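Local coordinates for esterase (Staphylococcus aureus subsp. aureus USA300_TCH1516, PDB 3D7R), which probably hydrolyses ester bonds as a member of the alpha/beta hydrolase superfamily, although its natural substrate is not established, at residues A[101-106]-A[130-135]; A[167-172]-A[195-200]; A[215-220]-A[266-271]; A[272-277]-A[289-294]. All blocks are in the same frame, centred on the assembly; numbering follows the deposited sequence.

Contact 1 of 4, residues A[101-106]-A[130-135]; sequences YIHGGF and VVLPIY
Tyr101 N donates to Val131 O (2.8 Å, N-H...O angle 163°) where strands 98-102 and 129-133 run parallel, after which the two backbones part and a water takes over. That water donates to Tyr101 O and Pro133 O and accepts from His103 N; one water thus serves three backbone polar groups between the separating strands. Beside it, Pro133 CD sits 3.4 Å from Tyr101 O. Beyond the water the segments meet again through Tyr135, whose OH donates to His103 O at 2.6 Å. The same side chain forms an offset stack with the His103 ring, centroids 4.7 Å apart and planes at 24°. The hydroxyl lies over the centre of the imidazole, and Tyr135 CE2 comes within 3.5 Å of His103 CD2. A first torsion of 73°, with CG between the backbone N and the carbonyl carbon, folds the imidazole back so that ND1 can donate to Gly104 O at 2.8 Å. Ile102 CG2 packs 3.8 Å from Tyr135 CE2. Lys137 reaches both rings, hydrogen-bonded to His103 NE2 and in a cation-pi contact with Tyr135. With both ring nitrogens engaged and one face covered, the imidazole has little freedom to rotate. These bonds probably fix the conformation around His103 and Gly104, in a His-Gly-Gly sequence like that of the oxyanion-hole loop of related esterases.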
loop_
_atom_site.group_PDB
_atom_site.type_symbol
_atom_site.label_atom_id
_atom_site.label_comp_id
_atom_site.label_asym_id
_atom_site.label_seq_id
_atom_site.Cartn_x
_atom_site.Cartn_y
_atom_site.Cartn_z
ATOM N N TYR A 101 3.006 2.706 7.501
ATOM C CA TYR A 101 3.182 2.220 6.131
ATOM C C TYR A 101 2.579 0.838 5.922
ATOM O O TYR A 101 3.013 -0.122 6.571
ATOM C CB TYR A 101 4.671 2.227 5.697
ATOM C CG TYR A 101 4.791 2.073 4.190
ATOM C CD1 TYR A 101 4.961 3.189 3.361
ATOM C CD2 TYR A 101 4.672 0.823 3.594
ATOM C CE1 TYR A 101 5.027 3.048 1.982
ATOM C CE2 TYR A 101 4.738 0.674 2.226
ATOM C CZ TYR A 101 4.906 1.788 1.428
ATOM O OH TYR A 101 4.956 1.627 0.073
ATOM N N ILE A 102 1.619 0.734 4.993
ATOM C CA ILE A 102 0.933 -0.535 4.687
ATOM C C ILE A 102 1.475 -1.089 3.356
ATOM O O ILE A 102 1.155 -0.574 2.281
ATOM C CB ILE A 102 -0.618 -0.356 4.619
ATOM C CG1 ILE A 102 -1.170 0.438 5.837
ATOM C CG2 ILE A 102 -1.306 -1.716 4.463
ATOM C CD1 ILE A 102 -0.800 -0.130 7.245
ATOM N N HIS A 103 2.303 -2.130 3.438
ATOM C CA HIS A 103 3.067 -2.585 2.294
ATOM C C HIS A 103 2.214 -3.363 1.277
ATOM O O HIS A 103 1.230 -4.016 1.645
ATOM C CB HIS A 103 4.259 -3.421 2.758
ATOM C CG HIS A 103 3.880 -4.776 3.273
ATOM N ND1 HIS A 103 3.675 -5.855 2.441
ATOM C CD2 HIS A 103 3.694 -5.234 4.533
ATOM C CE1 HIS A 103 3.383 -6.921 3.164
ATOM N NE2 HIS A 103 3.392 -6.573 4.438
ATOM N N GLY A 104 2.577 -3.274 -0.003
ATOM C CA GLY A 104 1.884 -4.056 -1.047
ATOM C C GLY A 104 2.231 -5.546 -1.038
ATOM O O GLY A 104 3.105 -6.001 -0.282
ATOM N N GLY A 105 1.530 -6.320 -1.859
ATOM C CA GLY A 105 1.817 -7.763 -1.949
ATOM C C GLY A 105 0.547 -8.583 -1.999
ATOM O O GLY A 105 0.570 -9.793 -1.755
ATOM N N PHE A 106 -0.560 -7.904 -2.290
ATOM C CA PHE A 106 -1.876 -8.529 -2.520
ATOM C C PHE A 106 -2.471 -9.249 -1.310
ATOM O O PHE A 106 -3.371 -10.067 -1.467
ATOM C CB PHE A 106 -1.849 -9.430 -3.771
ATOM C CG PHE A 106 -1.068 -8.831 -4.915
ATOM C CD1 PHE A 106 -1.628 -7.836 -5.716
ATOM C CD2 PHE A 106 0.246 -9.230 -5.152
ATOM C CE1 PHE A 106 -0.881 -7.255 -6.752
ATOM C CE2 PHE A 106 1.007 -8.659 -6.193
ATOM C CZ PHE A 106 0.438 -7.673 -6.997
ATOM N N VAL A 130 9.004 5.820 10.201
ATOM C CA VAL A 130 8.170 4.956 9.351
ATOM C C VAL A 130 7.889 3.654 10.091
ATOM O O VAL A 130 8.821 2.989 10.576
ATOM C CB VAL A 130 8.834 4.684 7.999
ATOM C CG1 VAL A 130 8.030 3.622 7.177
ATOM C CG2 VAL A 130 8.974 5.990 7.217
ATOM N N VAL A 131 6.611 3.307 10.186
ATOM C CA VAL A 131 6.186 2.132 10.957
ATOM C C VAL A 131 5.629 1.074 10.000
ATOM O O VAL A 131 4.652 1.319 9.265
ATOM C CB VAL A 131 5.143 2.506 12.044
ATOM C CG1 VAL A 131 4.744 1.269 12.872
ATOM C CG2 VAL A 131 5.700 3.616 12.982
ATOM N N LEU A 132 6.271 -0.088 10.023
ATOM C CA LEU A 132 5.979 -1.196 9.109
ATOM C C LEU A 132 5.426 -2.405 9.879
ATOM O O LEU A 132 6.191 -3.249 10.331
ATOM C CB LEU A 132 7.260 -1.593 8.343
ATOM C CG LEU A 132 7.217 -2.789 7.369
ATOM C CD1 LEU A 132 6.202 -2.557 6.249
ATOM C CD2 LEU A 132 8.615 -3.124 6.813
ATOM N N PRO A 133 4.085 -2.485 10.037
ATOM C CA PRO A 133 3.440 -3.696 10.588
ATOM C C PRO A 133 3.391 -4.874 9.600
ATOM O O PRO A 133 3.013 -4.702 8.439
ATOM C CB PRO A 133 2.035 -3.220 10.917
ATOM C CG PRO A 133 1.762 -2.105 9.895
ATOM C CD PRO A 133 3.114 -1.426 9.714
ATOM N N ILE A 134 3.798 -6.062 10.054
ATOM C CA ILE A 134 3.677 -7.260 9.226
ATOM C C ILE A 134 2.288 -7.857 9.531
ATOM O O ILE A 134 2.157 -8.749 10.358
ATOM C CB ILE A 134 4.838 -8.259 9.483
ATOM C CG1 ILE A 134 6.207 -7.560 9.387
ATOM C CG2 ILE A 134 4.770 -9.449 8.526
ATOM C CD1 ILE A 134 6.465 -6.751 8.075
ATOM N N TYR A 135 1.260 -7.291 8.888
ATOM C CA TYR A 135 -0.152 -7.565 9.191
ATOM C C TYR A 135 -0.533 -8.951 8.670
ATOM O O TYR A 135 0.135 -9.475 7.770
ATOM C CB TYR A 135 -1.043 -6.467 8.573
ATOM C CG TYR A 135 -0.793 -6.262 7.085
ATOM C CD1 TYR A 135 -1.361 -7.126 6.134
ATOM C CD2 TYR A 135 0.021 -5.218 6.624
ATOM C CE1 TYR A 135 -1.124 -6.952 4.786
ATOM C CE2 TYR A 135 0.271 -5.041 5.258
ATOM C CZ TYR A 135 -0.299 -5.923 4.353
ATOM O OH TYR A 135 -0.083 -5.772 2.997
HETATM O O HOH W 1 2.622 -2.765 6.459
#

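Contact 2 of 4, residues A[167-172]-A[195-200]; sequences VVMGDG and KLYLIS
Strands 166-171 and 195-199 are parallel neighbours in the central sheet, the two ends of a beta-alpha-beta crossover through helix 173-187, with Gly172 and Ser200 just beyond their ends. Five backbone bonds join the segments. Val168 N gives to Lys195 O (3.1 Å) and Val168 O receives Tyr197 N (2.8 Å). Gly170 repeats the pattern, its N bonding Tyr197 O in a longer, more bent link (3.2 Å) and its O taking Ile199 N (2.9 Å). Gly172 N closes the series on Ile199 O at 2.8 Å. On one face Met169 wraps Tyr197: its CG lies 3.6 Å from Tyr197 CB, and a bend at the last torsion (chi3 -54°) brings CE back to 3.7 Å from Tyr197 CG. Val167 CG1 meets the same ring at CD2, 3.6 Å away. Helix 305-318 covers this face through Ile314 and Ile318. On the other face Val168 CG1 touches Leu196 CD1, both against Ala178 of the crossover helix. At the strand's end the Asp171 carboxylate turns away from Ile199 to bond Tyr101 OH, Gly104 N and His115 NE2. Gly172, at phi 63° and psi -134°, turns the chain from the strand into the helix, whose N-cap position it occupies. Such a strand-turn-helix with positive phi has the shape of the nucleophile elbow of alpha/beta hydrolases, here with glycine at its tip.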
loop_
_atom_site.group_PDB
_atom_site.type_symbol
_atom_site.label_atom_id
_atom_site.label_comp_id
_atom_site.label_asym_id
_atom_site.label_seq_id
_atom_site.Cartn_x
_atom_site.Cartn_y
_atom_site.Cartn_z
ATOM N N VAL A 167 0.600 10.049 9.622
ATOM C CA VAL A 167 0.229 10.012 8.214
ATOM C C VAL A 167 0.085 8.529 7.880
ATOM O O VAL A 167 0.841 7.700 8.402
ATOM C CB VAL A 167 1.319 10.704 7.349
ATOM C CG1 VAL A 167 1.190 10.365 5.862
ATOM C CG2 VAL A 167 1.330 12.265 7.579
ATOM N N VAL A 168 -0.887 8.187 7.035
ATOM C CA VAL A 168 -1.052 6.794 6.588
ATOM C C VAL A 168 -0.601 6.716 5.124
ATOM O O VAL A 168 -0.893 7.613 4.344
ATOM C CB VAL A 168 -2.510 6.263 6.779
ATOM C CG1 VAL A 168 -2.657 4.827 6.230
ATOM C CG2 VAL A 168 -2.916 6.298 8.279
HETATM N N MSE A 169 0.152 5.670 4.781
HETATM C CA MSE A 169 0.685 5.495 3.439
HETATM C C MSE A 169 0.664 4.007 3.085
HETATM O O MSE A 169 0.812 3.162 3.958
HETATM C CB MSE A 169 2.133 5.992 3.417
HETATM C CG MSE A 169 2.808 5.940 2.063
HETATM SE SE MSE A 169 4.595 6.758 2.135
HETATM C CE MSE A 169 4.124 8.499 2.866
ATOM N N GLY A 170 0.476 3.687 1.811
ATOM C CA GLY A 170 0.538 2.291 1.366
ATOM C C GLY A 170 0.699 2.216 -0.136
ATOM O O GLY A 170 0.346 3.166 -0.841
ATOM N N ASP A 171 1.179 1.074 -0.622
ATOM C CA ASP A 171 1.426 0.895 -2.048
ATOM C C ASP A 171 0.723 -0.363 -2.525
ATOM O O ASP A 171 0.628 -1.331 -1.770
ATOM C CB ASP A 171 2.939 0.806 -2.350
ATOM C CG ASP A 171 3.575 -0.505 -1.844
ATOM O OD1 ASP A 171 3.761 -0.646 -0.623
ATOM O OD2 ASP A 171 3.902 -1.388 -2.679
ATOM N N GLY A 172 0.246 -0.355 -3.771
ATOM C CA GLY A 172 -0.416 -1.533 -4.344
ATOM C C GLY A 172 -1.696 -1.893 -3.602
ATOM O O GLY A 172 -2.524 -1.021 -3.272
ATOM N N LYS A 195 -2.719 13.136 6.884
ATOM C CA LYS A 195 -2.697 12.976 5.427
ATOM C C LYS A 195 -2.759 11.505 5.074
ATOM O O LYS A 195 -2.409 10.658 5.899
ATOM C CB LYS A 195 -1.419 13.593 4.814
ATOM C CG LYS A 195 -1.298 15.123 4.936
ATOM C CD LYS A 195 0.065 15.627 4.364
ATOM C CE LYS A 195 0.145 17.169 4.433
ATOM N NZ LYS A 195 0.565 17.599 5.810
ATOM N N LEU A 196 -3.182 11.209 3.841
ATOM C CA LEU A 196 -3.216 9.828 3.318
ATOM C C LEU A 196 -2.463 9.734 1.988
ATOM O O LEU A 196 -2.765 10.489 1.049
ATOM C CB LEU A 196 -4.667 9.342 3.122
ATOM C CG LEU A 196 -4.870 7.969 2.435
ATOM C CD1 LEU A 196 -4.170 6.853 3.245
ATOM C CD2 LEU A 196 -6.375 7.688 2.276
ATOM N N TYR A 197 -1.477 8.832 1.918
ATOM C CA TYR A 197 -0.640 8.681 0.707
ATOM C C TYR A 197 -0.935 7.341 0.058
ATOM O O TYR A 197 -0.943 6.314 0.740
ATOM C CB TYR A 197 0.860 8.805 1.044
ATOM C CG TYR A 197 1.311 10.237 1.170
ATOM C CD1 TYR A 197 1.990 10.880 0.125
ATOM C CD2 TYR A 197 1.039 10.963 2.337
ATOM C CE1 TYR A 197 2.375 12.232 0.243
ATOM C CE2 TYR A 197 1.430 12.304 2.471
ATOM C CZ TYR A 197 2.095 12.922 1.419
ATOM O OH TYR A 197 2.448 14.240 1.556
ATOM N N LEU A 198 -1.193 7.360 -1.250
ATOM C CA LEU A 198 -1.513 6.140 -1.991
ATOM C C LEU A 198 -0.535 5.979 -3.135
ATOM O O LEU A 198 -0.434 6.863 -3.994
ATOM C CB LEU A 198 -2.946 6.210 -2.539
ATOM C CG LEU A 198 -4.099 6.478 -1.555
ATOM C CD1 LEU A 198 -5.459 6.435 -2.289
ATOM C CD2 LEU A 198 -4.096 5.470 -0.403
ATOM N N ILE A 199 0.201 4.870 -3.151
ATOM C CA ILE A 199 1.147 4.595 -4.240
ATOM C C ILE A 199 0.631 3.420 -5.089
ATOM O O ILE A 199 0.539 2.282 -4.615
ATOM C CB ILE A 199 2.595 4.299 -3.718
ATOM C CG1 ILE A 199 3.133 5.462 -2.872
ATOM C CG2 ILE A 199 3.551 3.954 -4.892
ATOM C CD1 ILE A 199 4.291 5.081 -1.922
ATOM N N SER A 200 0.285 3.696 -6.344
ATOM C CA SER A 200 -0.281 2.666 -7.219
ATOM C C SER A 200 -1.364 1.826 -6.514
ATOM O O SER A 200 -1.287 0.579 -6.537
ATOM C CB SER A 200 0.827 1.733 -7.745
ATOM O OG SER A 200 1.671 2.414 -8.640
#

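Contact 3 of 4, residues A[215-220]-A[266-271]; sequences ALIEQD and REMTHP
Leu216 CD2 presses against CD of the Pro271 ring at 3.4 Å, tighter than usual van der Waals contact, while its other branch, CD1, rests 3.6 Å from Glu267 O. The firm polar hold is next door: Met268 N donates to Asp220 OD2 (2.8 Å, 163°), meeting that oxygen on its anti side and 24° out of the carboxylate plane. Asp220 has CG anti to the backbone N (chi1 -168°), which places OD2 at the start of the Glu267-His270 turn. Its OD1 receives Val222 N and Leu223 N as well as a water that also donates to Arg266 O, so the buried carboxylate is gripped at both oxygens. The outer side, with the exposed Ile217 and Gln219, is looser. Ile217 CG1 merely brushes Met268 CG at 4.0 Å, and Gln219 OE1 lies over one face of the Arg266 guanidinium, 3.9 Å from NE. Glu267 bonds Ser200 OG and His297 ND1. A glutamate following strand 259-264 and paired with a histidine is consistent with the acid-histidine part of an alpha/beta-hydrolase triad.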
loop_
_atom_site.group_PDB
_atom_site.type_symbol
_atom_site.label_atom_id
_atom_site.label_comp_id
_atom_site.label_asym_id
_atom_site.label_seq_id
_atom_site.Cartn_x
_atom_site.Cartn_y
_atom_site.Cartn_z
ATOM N N ALA A 215 -4.675 -2.576 -24.949
ATOM C CA ALA A 215 -3.402 -1.848 -25.034
ATOM C C ALA A 215 -2.803 -1.627 -23.644
ATOM O O ALA A 215 -1.606 -1.854 -23.440
ATOM C CB ALA A 215 -3.576 -0.521 -25.771
ATOM N N LEU A 216 -3.633 -1.217 -22.679
ATOM C CA LEU A 216 -3.155 -1.027 -21.299
ATOM C C LEU A 216 -2.739 -2.342 -20.641
ATOM O O LEU A 216 -1.689 -2.412 -19.996
ATOM C CB LEU A 216 -4.180 -0.279 -20.434
ATOM C CG LEU A 216 -3.753 -0.005 -18.981
ATOM C CD1 LEU A 216 -2.450 0.812 -18.899
ATOM C CD2 LEU A 216 -4.863 0.698 -18.193
ATOM N N ILE A 217 -3.545 -3.387 -20.826
ATOM C CA ILE A 217 -3.219 -4.719 -20.299
ATOM C C ILE A 217 -1.847 -5.223 -20.805
ATOM O O ILE A 217 -1.062 -5.780 -20.030
ATOM C CB ILE A 217 -4.348 -5.729 -20.581
ATOM C CG1 ILE A 217 -5.566 -5.386 -19.702
ATOM C CG2 ILE A 217 -3.875 -7.175 -20.297
ATOM C CD1 ILE A 217 -6.873 -5.859 -20.268
ATOM N N GLU A 218 -1.578 -5.000 -22.092
ATOM C CA GLU A 218 -0.306 -5.359 -22.722
ATOM C C GLU A 218 0.902 -4.539 -22.239
ATOM O O GLU A 218 2.046 -4.962 -22.421
ATOM C CB GLU A 218 -0.429 -5.263 -24.261
ATOM C CG GLU A 218 -1.491 -6.173 -24.895
ATOM C CD GLU A 218 -1.294 -7.669 -24.616
ATOM O OE1 GLU A 218 -0.208 -8.099 -24.161
ATOM O OE2 GLU A 218 -2.246 -8.433 -24.854
ATOM N N GLN A 219 0.659 -3.369 -21.652
ATOM C CA GLN A 219 1.743 -2.580 -21.055
ATOM C C GLN A 219 2.094 -2.978 -19.616
ATOM O O GLN A 219 3.163 -2.622 -19.119
ATOM C CB GLN A 219 1.428 -1.073 -21.104
ATOM C CG GLN A 219 1.464 -0.458 -22.505
ATOM C CD GLN A 219 2.791 -0.697 -23.236
ATOM O OE1 GLN A 219 3.879 -0.546 -22.664
ATOM N NE2 GLN A 219 2.701 -1.087 -24.505
ATOM N N ASP A 220 1.194 -3.699 -18.949
ATOM C CA ASP A 220 1.359 -4.003 -17.522
ATOM C C ASP A 220 1.947 -5.394 -17.318
ATOM O O ASP A 220 1.236 -6.382 -17.411
ATOM C CB ASP A 220 0.013 -3.906 -16.783
ATOM C CG ASP A 220 0.172 -3.917 -15.265
ATOM O OD1 ASP A 220 1.202 -4.393 -14.745
ATOM O OD2 ASP A 220 -0.732 -3.424 -14.567
ATOM N N ARG A 266 1.347 3.076 -17.198
ATOM C CA ARG A 266 1.507 1.694 -17.689
ATOM C C ARG A 266 1.051 0.613 -16.699
ATOM O O ARG A 266 1.531 -0.532 -16.743
ATOM C CB ARG A 266 2.941 1.440 -18.174
ATOM C CG ARG A 266 3.257 2.265 -19.411
ATOM C CD ARG A 266 4.608 1.971 -20.067
ATOM N NE ARG A 266 4.780 2.923 -21.175
ATOM C CZ ARG A 266 5.917 3.165 -21.824
ATOM N NH1 ARG A 266 7.039 2.525 -21.505
ATOM N NH2 ARG A 266 5.931 4.064 -22.799
ATOM N N GLU A 267 0.124 0.961 -15.817
ATOM C CA GLU A 267 -0.443 -0.016 -14.897
ATOM C C GLU A 267 -1.959 -0.073 -15.048
ATOM O O GLU A 267 -2.588 0.956 -15.264
ATOM C CB GLU A 267 -0.035 0.270 -13.440
ATOM C CG GLU A 267 -0.366 1.667 -12.908
ATOM C CD GLU A 267 -0.063 1.814 -11.417
ATOM O OE1 GLU A 267 -0.460 0.918 -10.648
ATOM O OE2 GLU A 267 0.570 2.813 -11.011
HETATM N N MSE A 268 -2.530 -1.279 -14.923
HETATM C CA MSE A 268 -3.955 -1.521 -15.213
HETATM C C MSE A 268 -4.897 -0.797 -14.257
HETATM O O MSE A 268 -6.095 -0.719 -14.503
HETATM C CB MSE A 268 -4.259 -3.020 -15.124
HETATM C CG MSE A 268 -3.950 -3.832 -16.360
HETATM SE SE MSE A 268 -4.001 -5.770 -15.886
HETATM C CE MSE A 268 -5.479 -5.756 -14.680
ATOM N N THR A 269 -4.345 -0.304 -13.155
ATOM C CA THR A 269 -5.087 0.456 -12.133
ATOM C C THR A 269 -5.300 1.887 -12.545
ATOM O O THR A 269 -5.973 2.637 -11.840
ATOM C CB THR A 269 -4.305 0.509 -10.811
ATOM O OG1 THR A 269 -2.954 0.894 -11.094
ATOM C CG2 THR A 269 -4.279 -0.856 -10.133
ATOM N N HIS A 270 -4.704 2.288 -13.667
ATOM C CA HIS A 270 -4.704 3.710 -14.007
ATOM C C HIS A 270 -6.114 4.296 -14.252
ATOM O O HIS A 270 -6.411 5.371 -13.722
ATOM C CB HIS A 270 -3.697 4.046 -15.121
ATOM C CG HIS A 270 -3.607 5.511 -15.422
ATOM N ND1 HIS A 270 -4.421 6.133 -16.349
ATOM C CD2 HIS A 270 -2.816 6.485 -14.907
ATOM C CE1 HIS A 270 -4.128 7.421 -16.396
ATOM N NE2 HIS A 270 -3.156 7.658 -15.532
ATOM N N PRO A 271 -6.977 3.621 -15.051
ATOM C CA PRO A 271 -8.365 4.107 -15.122
ATOM C C PRO A 271 -9.058 4.282 -13.769
ATOM O O PRO A 271 -9.735 5.292 -13.578
ATOM C CB PRO A 271 -9.073 3.030 -15.940
ATOM C CG PRO A 271 -7.989 2.541 -16.869
ATOM C CD PRO A 271 -6.776 2.472 -15.962
HETATM O O HOH W 2 3.126 -2.274 -14.539
#

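Contact 4 of 4, residues A[272-277]-A[289-294]; sequences DMKLFE and FYDYPK
Phe289 is met largely at its rim, and a carboxylate is among its neighbours: Glu277 OE1 lies in the ring plane, 3.8 Å from Phe289 CD2, with carboxylate and ring planes 86° apart. Lys274 CD touches the same edge, 3.6 Å from Phe289 CE2. Phe289 CB points toward helix 270-282, and CG anti to the backbone N (chi1 -178°) carries the ring on to Met273 and Lys274. Met273 crosses the far end of the phenyl group, its CB 3.9 Å from Phe289 CZ and its SE in an oblique Met-aromatic contact, 5.0 Å from the ring centroid. Met261 of strand 259-264 packs against both Met273 and Phe289. Asp291 CB lies over one ring face toward its rim. The charged ends meet indirectly. Lys274 NZ and Asp291 OD2 are 4.4 Å apart, and a water bridges them, accepting from NZ at 2.7 Å and donating to OD2 at 2.8 Å. A second partner of OD2 is His270 NE2, and Lys274 NZ also makes a long salt bridge to Glu277 OE1 within the helix. The hydrogen-bearing edge of the phenyl group should weakly favour the carboxylate oxygen, so aromatic packing and a water-mediated charge network together join helix 270-282 to the outermost strand 287-292.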
loop_
_atom_site.group_PDB
_atom_site.type_symbol
_atom_site.label_atom_id
_atom_site.label_comp_id
_atom_site.label_asym_id
_atom_site.label_seq_id
_atom_site.Cartn_x
_atom_site.Cartn_y
_atom_site.Cartn_z
ATOM N N ASP A 272 -8.893 3.321 -12.851
ATOM C CA ASP A 272 -9.439 3.445 -11.495
ATOM C C ASP A 272 -8.878 4.617 -10.704
ATOM O O ASP A 272 -9.610 5.282 -9.969
ATOM C CB ASP A 272 -9.315 2.120 -10.721
ATOM C CG ASP A 272 -10.245 1.043 -11.283
ATOM O OD1 ASP A 272 -11.416 1.400 -11.626
ATOM O OD2 ASP A 272 -9.809 -0.139 -11.418
HETATM N N MSE A 273 -7.583 4.884 -10.846
HETATM C CA MSE A 273 -7.008 6.058 -10.186
HETATM C C MSE A 273 -7.592 7.355 -10.736
HETATM O O MSE A 273 -7.880 8.280 -9.968
HETATM C CB MSE A 273 -5.467 6.076 -10.274
HETATM C CG MSE A 273 -4.806 4.903 -9.542
HETATM SE SE MSE A 273 -2.871 5.122 -9.597
HETATM C CE MSE A 273 -2.515 4.532 -11.411
ATOM N N LYS A 274 -7.763 7.432 -12.053
ATOM C CA LYS A 274 -8.368 8.626 -12.656
ATOM C C LYS A 274 -9.826 8.771 -12.232
ATOM O O LYS A 274 -10.292 9.883 -11.979
ATOM C CB LYS A 274 -8.265 8.604 -14.191
ATOM C CG LYS A 274 -6.819 8.719 -14.752
ATOM C CD LYS A 274 -6.176 10.078 -14.462
ATOM C CE LYS A 274 -6.418 11.070 -15.581
ATOM N NZ LYS A 274 -5.896 12.415 -15.187
ATOM N N LEU A 275 -10.545 7.647 -12.163
ATOM C CA LEU A 275 -11.935 7.650 -11.682
ATOM C C LEU A 275 -12.034 8.097 -10.218
ATOM O O LEU A 275 -12.864 8.956 -9.859
ATOM C CB LEU A 275 -12.573 6.273 -11.854
ATOM C CG LEU A 275 -14.014 6.103 -11.347
ATOM C CD1 LEU A 275 -14.973 7.173 -11.937
ATOM C CD2 LEU A 275 -14.508 4.698 -11.662
ATOM N N PHE A 276 -11.189 7.522 -9.370
ATOM C CA PHE A 276 -11.115 7.967 -7.972
ATOM C C PHE A 276 -10.813 9.478 -7.873
ATOM O O PHE A 276 -11.446 10.202 -7.105
ATOM C CB PHE A 276 -10.067 7.158 -7.221
ATOM C CG PHE A 276 -9.851 7.601 -5.791
ATOM C CD1 PHE A 276 -10.843 7.393 -4.824
ATOM C CD2 PHE A 276 -8.628 8.170 -5.404
ATOM C CE1 PHE A 276 -10.643 7.784 -3.497
ATOM C CE2 PHE A 276 -8.408 8.559 -4.075
ATOM C CZ PHE A 276 -9.423 8.352 -3.118
ATOM N N GLU A 277 -9.859 9.963 -8.660
ATOM C CA GLU A 277 -9.572 11.392 -8.642
ATOM C C GLU A 277 -10.810 12.234 -8.995
ATOM O O GLU A 277 -11.060 13.265 -8.356
ATOM C CB GLU A 277 -8.411 11.730 -9.568
ATOM C CG GLU A 277 -8.059 13.219 -9.567
ATOM C CD GLU A 277 -7.117 13.619 -10.693
ATOM O OE1 GLU A 277 -7.139 13.019 -11.792
ATOM O OE2 GLU A 277 -6.354 14.562 -10.467
ATOM N N PHE A 289 -2.757 14.236 -7.529
ATOM C CA PHE A 289 -2.395 13.023 -8.234
ATOM C C PHE A 289 -1.122 13.306 -9.039
ATOM O O PHE A 289 -1.099 14.162 -9.928
ATOM C CB PHE A 289 -3.575 12.541 -9.099
ATOM C CG PHE A 289 -3.334 11.249 -9.844
ATOM C CD1 PHE A 289 -2.340 10.344 -9.451
ATOM C CD2 PHE A 289 -4.137 10.922 -10.930
ATOM C CE1 PHE A 289 -2.127 9.155 -10.146
ATOM C CE2 PHE A 289 -3.946 9.718 -11.642
ATOM C CZ PHE A 289 -2.932 8.842 -11.250
ATOM N N TYR A 290 -0.049 12.623 -8.670
ATOM C CA TYR A 290 1.192 12.694 -9.413
ATOM C C TYR A 290 1.195 11.501 -10.369
ATOM O O TYR A 290 1.404 10.371 -9.962
ATOM C CB TYR A 290 2.384 12.656 -8.455
ATOM C CG TYR A 290 2.447 13.823 -7.480
ATOM C CD1 TYR A 290 3.157 14.988 -7.806
ATOM C CD2 TYR A 290 1.794 13.773 -6.245
ATOM C CE1 TYR A 290 3.243 16.062 -6.914
ATOM C CE2 TYR A 290 1.869 14.850 -5.338
ATOM C CZ TYR A 290 2.599 15.985 -5.688
ATOM O OH TYR A 290 2.684 17.056 -4.829
ATOM N N ASP A 291 0.917 11.774 -11.634
ATOM C CA ASP A 291 0.664 10.732 -12.631
ATOM C C ASP A 291 1.859 10.670 -13.576
ATOM O O ASP A 291 2.148 11.639 -14.284
ATOM C CB ASP A 291 -0.603 11.074 -13.409
ATOM C CG ASP A 291 -1.092 9.930 -14.303
ATOM O OD1 ASP A 291 -0.430 8.870 -14.379
ATOM O OD2 ASP A 291 -2.174 10.098 -14.917
ATOM N N TYR A 292 2.554 9.532 -13.565
ATOM C CA TYR A 292 3.768 9.336 -14.376
ATOM C C TYR A 292 3.451 8.501 -15.623
ATOM O O TYR A 292 3.366 7.291 -15.549
ATOM C CB TYR A 292 4.833 8.634 -13.536
ATOM C CG TYR A 292 5.490 9.507 -12.489
ATOM C CD1 TYR A 292 6.845 9.823 -12.591
ATOM C CD2 TYR A 292 4.775 9.998 -11.387
ATOM C CE1 TYR A 292 7.473 10.614 -11.639
ATOM C CE2 TYR A 292 5.409 10.808 -10.414
ATOM C CZ TYR A 292 6.758 11.102 -10.565
ATOM O OH TYR A 292 7.424 11.865 -9.632
ATOM N N PRO A 293 3.266 9.145 -16.773
ATOM C CA PRO A 293 2.744 8.422 -17.951
ATOM C C PRO A 293 3.474 7.131 -18.347
ATOM O O PRO A 293 2.823 6.177 -18.772
ATOM C CB PRO A 293 2.873 9.448 -19.079
ATOM C CG PRO A 293 2.791 10.754 -18.388
ATOM C CD PRO A 293 3.499 10.572 -17.061
ATOM N N LYS A 294 4.791 7.075 -18.192
ATOM C CA LYS A 294 5.531 5.913 -18.692
ATOM C C LYS A 294 5.885 4.914 -17.604
ATOM O O LYS A 294 6.504 3.886 -17.873
ATOM C CB LYS A 294 6.774 6.357 -19.461
ATOM C CG LYS A 294 6.445 7.132 -20.768
ATOM C CD LYS A 294 7.557 8.094 -21.186
ATOM C CE LYS A 294 8.930 7.447 -21.242
ATOM N NZ LYS A 294 9.612 7.414 -19.903
HETATM O O HOH W 3 -3.293 12.649 -14.649
#

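From the N terminus the four contacts close successive loops, none nesting in or crossing another. Contact 1 closes the loop holding helix 113-126, and contact 2 the one holding helix 173-187. Strands 98-102 and 166-171 are sheet neighbours, so these two share a core: Ile102 N bonds Met169 O. Contact 3 spans the longest loop, which includes helix 225-236 and strand 259-264, and draws helix 214-219 onto the turn after that strand. Its link to contact 2 is Ser200 to Glu267. Contact 4 follows directly along helix 270-282, reaches the sheet's edge strand 287-292, and joins contact 3 through His270 and Asp291.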